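Local coordinates for aminodeoxyfutalosine deaminase (Deinococcus radiodurans, PDB 2IMR), which uses a single zinc ion to deaminate aminodeoxyfutalosine to futalosine, a step in menaquinone biosynthesis, and more weakly acts on adenosine and related nucleosides, at residues Asp151-Trp154 with Val158-Ala161; Thr193-Trp198 with Leu206-Ser211. One frame throughout, in Å; residues are numbered along the deposited sequence.

Contact 1: Asp151-Trp154 with Val158-Ala161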
loop_
_atom_site.group_PDB
_atom_site.type_symbol
_atom_site.label_atom_id
_atom_site.label_comp_id
_atom_site.label_asym_id
_atom_site.label_seq_id
_atom_site.Cartn_x
_atom_site.Cartn_y
_atom_site.Cartn_z
ATOM N N ASP A 151 -3.075 4.514 5.185
ATOM C CA ASP A 151 -3.191 3.797 6.448
ATOM C C ASP A 151 -4.525 3.122 6.695
ATOM O O ASP A 151 -5.584 3.724 6.522
ATOM C CB ASP A 151 -2.895 4.748 7.616
ATOM C CG ASP A 151 -2.959 4.052 8.961
ATOM O OD1 ASP A 151 -2.304 3.006 9.101
ATOM O OD2 ASP A 151 -3.653 4.548 9.881
ATOM N N ILE A 152 -4.459 1.861 7.104
ATOM C CA ILE A 152 -5.652 1.101 7.419
ATOM C C ILE A 152 -5.883 1.320 8.910
ATOM O O ILE A 152 -4.990 1.071 9.724
ATOM C CB ILE A 152 -5.454 -0.400 7.147
ATOM C CG1 ILE A 152 -5.018 -0.618 5.692
ATOM C CG2 ILE A 152 -6.752 -1.158 7.445
ATOM C CD1 ILE A 152 -5.936 0.028 4.660
ATOM N N VAL A 153 -7.078 1.787 9.259
ATOM C CA VAL A 153 -7.432 2.076 10.646
ATOM C C VAL A 153 -8.462 1.102 11.198
ATOM O O VAL A 153 -9.459 0.798 10.538
ATOM C CB VAL A 153 -8.026 3.505 10.783
ATOM C CG1 VAL A 153 -8.367 3.790 12.237
ATOM C CG2 VAL A 153 -7.050 4.535 10.253
ATOM N N TRP A 154 -8.228 0.629 12.418
ATOM C CA TRP A 154 -9.150 -0.293 13.064
ATOM C C TRP A 154 -10.000 0.391 14.132
ATOM O O TRP A 154 -11.226 0.452 14.020
ATOM C CB TRP A 154 -8.395 -1.460 13.709
ATOM C CG TRP A 154 -9.308 -2.373 14.493
ATOM C CD1 TRP A 154 -9.687 -2.237 15.802
ATOM C CD2 TRP A 154 -10.011 -3.513 13.988
ATOM N NE1 TRP A 154 -10.589 -3.224 16.139
ATOM C CE2 TRP A 154 -10.804 -4.021 15.044
ATOM C CE3 TRP A 154 -10.051 -4.156 12.744
ATOM C CZ2 TRP A 154 -11.628 -5.143 14.892
ATOM C CZ3 TRP A 154 -10.870 -5.272 12.592
ATOM C CH2 TRP A 154 -11.646 -5.753 13.662
ATOM N N VAL A 158 -8.712 5.837 17.070
ATOM C CA VAL A 158 -7.469 6.082 16.357
ATOM C C VAL A 158 -7.798 6.964 15.160
ATOM O O VAL A 158 -7.070 7.912 14.867
ATOM C CB VAL A 158 -6.816 4.759 15.895
ATOM C CG1 VAL A 158 -5.753 5.025 14.828
ATOM C CG2 VAL A 158 -6.193 4.069 17.094
ATOM N N MET A 159 -8.907 6.671 14.481
ATOM C CA MET A 159 -9.304 7.490 13.338
ATOM C C MET A 159 -9.510 8.928 13.813
ATOM O O MET A 159 -9.082 9.875 13.149
ATOM C CB MET A 159 -10.598 6.974 12.700
ATOM C CG MET A 159 -11.031 7.779 11.470
ATOM S SD MET A 159 -9.902 7.625 10.055
ATOM C CE MET A 159 -10.579 6.144 9.236
ATOM N N ASP A 160 -10.172 9.094 14.956
ATOM C CA ASP A 160 -10.405 10.432 15.494
ATOM C C ASP A 160 -9.079 11.180 15.642
ATOM O O ASP A 160 -8.955 12.338 15.240
ATOM C CB ASP A 160 -11.086 10.376 16.869
ATOM C CG ASP A 160 -12.529 9.891 16.802
ATOM O OD1 ASP A 160 -13.194 10.114 15.769
ATOM O OD2 ASP A 160 -13.000 9.303 17.796
ATOM N N ALA A 161 -8.089 10.506 16.215
ATOM C CA ALA A 161 -6.778 11.107 16.437
ATOM C C ALA A 161 -5.993 11.393 15.158
ATOM O O ALA A 161 -5.468 12.493 14.980
ATOM C CB ALA A 161 -5.951 10.214 17.354
#
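Val-153, at the end of strand 149-153, packs CG1 against Val-158 and Met-159 in the helix that follows, and CG2 against the end of Met-159; the side chains meet through apolar atoms alone. CG1 lies anti to the backbone N (chi1 -179°) and is the branch that faces the helix backbone. Val-153 CG1 meets Val-158 CG1 at 3.9 Å, and its nearest approach is to the backbone, 3.7 Å from Met-159 N. The start of the Met-159 side chain also belongs to this group, with Met-159 CB 3.9 Å from Val-153 CG1.

The second branch, CG2, touches the far end of the methionine. Bends at chi2 (67°) and chi3 (88°) fold the thioether chain back, so that Met-159 CE comes to 4.0 Å from both Val-153 CG2 and Val-153 CB. The Met-159 side chain crosses that of the valine at about a right angle and touches it at both ends.

Polar groups work elsewhere: Asp-151 OD1 accepts the backbone N-H of Leu-102, and the backbone of Val-153 pairs with Tyr-173 and Glu-175 of strand 170-176. The contact forms the first half of a beta-alpha-beta unit of the amidohydrolase barrel. With no hydrogen bond between the two segments, the start of helix 156-163 is fitted to this strand end by the shape of three buried apolar side chains.

Contact 2: Thr193-Trp198 with Leu206-Ser211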
loop_
_atom_site.group_PDB
_atom_site.type_symbol
_atom_site.label_atom_id
_atom_site.label_comp_id
_atom_site.label_asym_id
_atom_site.label_seq_id
_atom_site.Cartn_x
_atom_site.Cartn_y
_atom_site.Cartn_z
ATOM N N THR A 193 -22.435 5.159 9.482
ATOM C CA THR A 193 -22.596 6.215 10.473
ATOM C C THR A 193 -21.246 6.845 10.819
ATOM O O THR A 193 -21.104 8.067 10.797
ATOM C CB THR A 193 -23.261 5.679 11.761
ATOM O OG1 THR A 193 -24.571 5.189 11.446
ATOM C CG2 THR A 193 -23.382 6.785 12.804
ATOM N N HIS A 194 -20.259 6.011 11.143
ATOM C CA HIS A 194 -18.919 6.505 11.469
ATOM C C HIS A 194 -18.344 7.299 10.296
ATOM O O HIS A 194 -17.805 8.397 10.471
ATOM C CB HIS A 194 -17.977 5.335 11.776
ATOM C CG HIS A 194 -18.119 4.780 13.160
ATOM N ND1 HIS A 194 -17.674 5.451 14.279
ATOM C CD2 HIS A 194 -18.636 3.610 13.603
ATOM C CE1 HIS A 194 -17.910 4.717 15.352
ATOM N NE2 HIS A 194 -18.492 3.595 14.969
ATOM N N LEU A 195 -18.446 6.723 9.102
ATOM C CA LEU A 195 -17.934 7.354 7.893
ATOM C C LEU A 195 -18.565 8.718 7.622
ATOM O O LEU A 195 -17.865 9.672 7.273
ATOM C CB LEU A 195 -18.150 6.426 6.692
ATOM C CG LEU A 195 -17.347 5.121 6.758
ATOM C CD1 LEU A 195 -17.787 4.173 5.660
ATOM C CD2 LEU A 195 -15.869 5.435 6.633
ATOM N N GLU A 196 -19.880 8.815 7.786
ATOM C CA GLU A 196 -20.573 10.076 7.547
ATOM C C GLU A 196 -20.091 11.138 8.524
ATOM O O GLU A 196 -19.958 12.309 8.170
ATOM C CB GLU A 196 -22.088 9.888 7.681
ATOM C CG GLU A 196 -22.661 8.868 6.711
ATOM C CD GLU A 196 -24.172 8.766 6.782
ATOM O OE1 GLU A 196 -24.716 8.691 7.907
ATOM O OE2 GLU A 196 -24.815 8.751 5.711
ATOM N N ARG A 197 -19.821 10.717 9.755
ATOM C CA ARG A 197 -19.349 11.625 10.789
ATOM C C ARG A 197 -17.951 12.139 10.436
ATOM O O ARG A 197 -17.694 13.344 10.455
ATOM C CB ARG A 197 -19.315 10.897 12.139
ATOM C CG ARG A 197 -19.175 11.810 13.343
ATOM C CD ARG A 197 -18.950 11.026 14.630
ATOM N NE ARG A 197 -17.619 10.423 14.664
ATOM C CZ ARG A 197 -17.061 9.883 15.746
ATOM N NH1 ARG A 197 -17.717 9.866 16.900
ATOM N NH2 ARG A 197 -15.843 9.365 15.674
ATOM N N TRP A 198 -17.051 11.220 10.098
ATOM C CA TRP A 198 -15.681 11.584 9.761
ATOM C C TRP A 198 -15.542 12.367 8.458
ATOM O O TRP A 198 -14.646 13.201 8.328
ATOM C CB TRP A 198 -14.798 10.331 9.692
ATOM C CG TRP A 198 -14.571 9.673 11.026
ATOM C CD1 TRP A 198 -14.350 10.297 12.222
ATOM C CD2 TRP A 198 -14.514 8.265 11.292
ATOM N NE1 TRP A 198 -14.161 9.365 13.214
ATOM C CE2 TRP A 198 -14.256 8.110 12.672
ATOM C CE3 TRP A 198 -14.654 7.118 10.494
ATOM C CZ2 TRP A 198 -14.136 6.851 13.279
ATOM C CZ3 TRP A 198 -14.536 5.865 11.097
ATOM C CH2 TRP A 198 -14.278 5.745 12.480
ATOM N N LEU A 206 -5.754 15.006 3.415
ATOM C CA LEU A 206 -5.946 13.826 4.256
ATOM C C LEU A 206 -7.410 13.425 4.147
ATOM O O LEU A 206 -8.274 14.004 4.809
ATOM C CB LEU A 206 -5.592 14.147 5.710
ATOM C CG LEU A 206 -5.510 12.972 6.689
ATOM C CD1 LEU A 206 -4.451 11.982 6.221
ATOM C CD2 LEU A 206 -5.176 13.493 8.082
ATOM N N ARG A 207 -7.682 12.429 3.311
ATOM C CA ARG A 207 -9.048 11.986 3.080
ATOM C C ARG A 207 -9.427 10.662 3.730
ATOM O O ARG A 207 -8.573 9.839 4.072
ATOM C CB ARG A 207 -9.300 11.896 1.577
ATOM C CG ARG A 207 -8.399 10.896 0.904
ATOM C CD ARG A 207 -8.618 10.834 -0.594
ATOM N NE ARG A 207 -7.829 9.745 -1.159
ATOM C CZ ARG A 207 -7.783 9.437 -2.450
ATOM N NH1 ARG A 207 -8.485 10.139 -3.331
ATOM N NH2 ARG A 207 -7.039 8.417 -2.853
ATOM N N LEU A 208 -10.731 10.469 3.882
ATOM C CA LEU A 208 -11.276 9.260 4.484
ATOM C C LEU A 208 -11.482 8.192 3.419
ATOM O O LEU A 208 -11.900 8.492 2.298
ATOM C CB LEU A 208 -12.611 9.572 5.159
ATOM C CG LEU A 208 -13.358 8.385 5.766
ATOM C CD1 LEU A 208 -12.550 7.811 6.932
ATOM C CD2 LEU A 208 -14.731 8.843 6.244
ATOM N N GLY A 209 -11.187 6.946 3.777
ATOM C CA GLY A 209 -11.352 5.848 2.847
ATOM C C GLY A 209 -12.034 4.674 3.521
ATOM O O GLY A 209 -12.400 4.748 4.691
ATOM N N LEU A 210 -12.197 3.583 2.783
ATOM C CA LEU A 210 -12.854 2.407 3.322
ATOM C C LEU A 210 -12.047 1.168 2.985
ATOM O O LEU A 210 -11.495 1.048 1.894
ATOM C CB LEU A 210 -14.259 2.298 2.737
ATOM C CG LEU A 210 -15.260 1.333 3.357
ATOM C CD1 LEU A 210 -15.427 1.616 4.852
ATOM C CD2 LEU A 210 -16.599 1.493 2.627
ATOM N N SER A 211 -11.974 0.236 3.922
ATOM C CA SER A 211 -11.215 -0.964 3.656
ATOM C C SER A 211 -11.856 -2.277 4.057
ATOM O O SER A 211 -11.771 -2.683 5.215
ATOM C CB SER A 211 -9.840 -0.883 4.318
ATOM O OG SER A 211 -9.140 -2.104 4.129
#
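Leu-208 reaches from its strand toward the helix with both methyls. Its CG stands anti to the backbone N (chi1 176°), which carries Leu-208 CD2 up to the helix backbone, 3.4 Å from Leu-195 O. The same methyl lies 3.6 Å from Leu-195 CD2 and 3.8 Å from Trp-198 CB, while Leu-208 CD1 comes obliquely to Trp-198 CE3, 4.2 Å away. Leu-195 divides its two methyls between strand residues: CD2 goes to Leu-208, and Leu-195 CD1 meets Leu-210 CD1 at 3.6 Å. Gly-209, between the two leucines, brings only its carbonyl oxygen near Leu-195 CD2. With Leu-208 cut back to an alanine, Leu-195 CD2 and Trp-198 CB would probably lose their shared methyl partner and a gap would open between helix and strand.

Helix 184-199 and strand 206-212 close a beta-alpha-beta crossover that starts from strand 170-176, a repeating element of the TIM barrel. The short segments run nearly antiparallel, at 170°, with their axes 9.5 Å apart.

Farther out, the indole of Trp-198 is fixed from several sides. His-194 O lies 3.1 Å above one face, offset toward the rim, and Phe-174 makes an edge-to-face contact with the ring. NE1 is probably hydrogen-bonded to Asp-160 OD1 of helix 156-163. On the strand, Gly-209 pairs through its backbone with Leu-172 and Phe-174, and the N-H of Leu-208 is bound by Glu-202 OE1. Leu-195 also packs on Tyr-229 of helix 220-233, the next helix round the barrel.

Contact 1 closes before contact 2 opens along the chain, and their centres lie 10 Å apart. They belong to successive beta-alpha-beta units that share strand 170-176, in the parallel sheet containing both 149-153 and 206-212. The two helices also meet directly: Asp-160 OD1, the probable partner of the Trp-198 indole, forms a salt bridge with Arg-197 NH2 at 2.8 Å. Beside this pair, Met-159 packs on Trp-198 and Leu-208, so the apolar contacts of the two units join between the helices and the sheet. The shared strand carries Glu-175, whose side chain is about 6 Å from that of Val-153 and about 8 Å from that of Leu-210; both units thus pack around the strand bearing this probable substrate-binding residue.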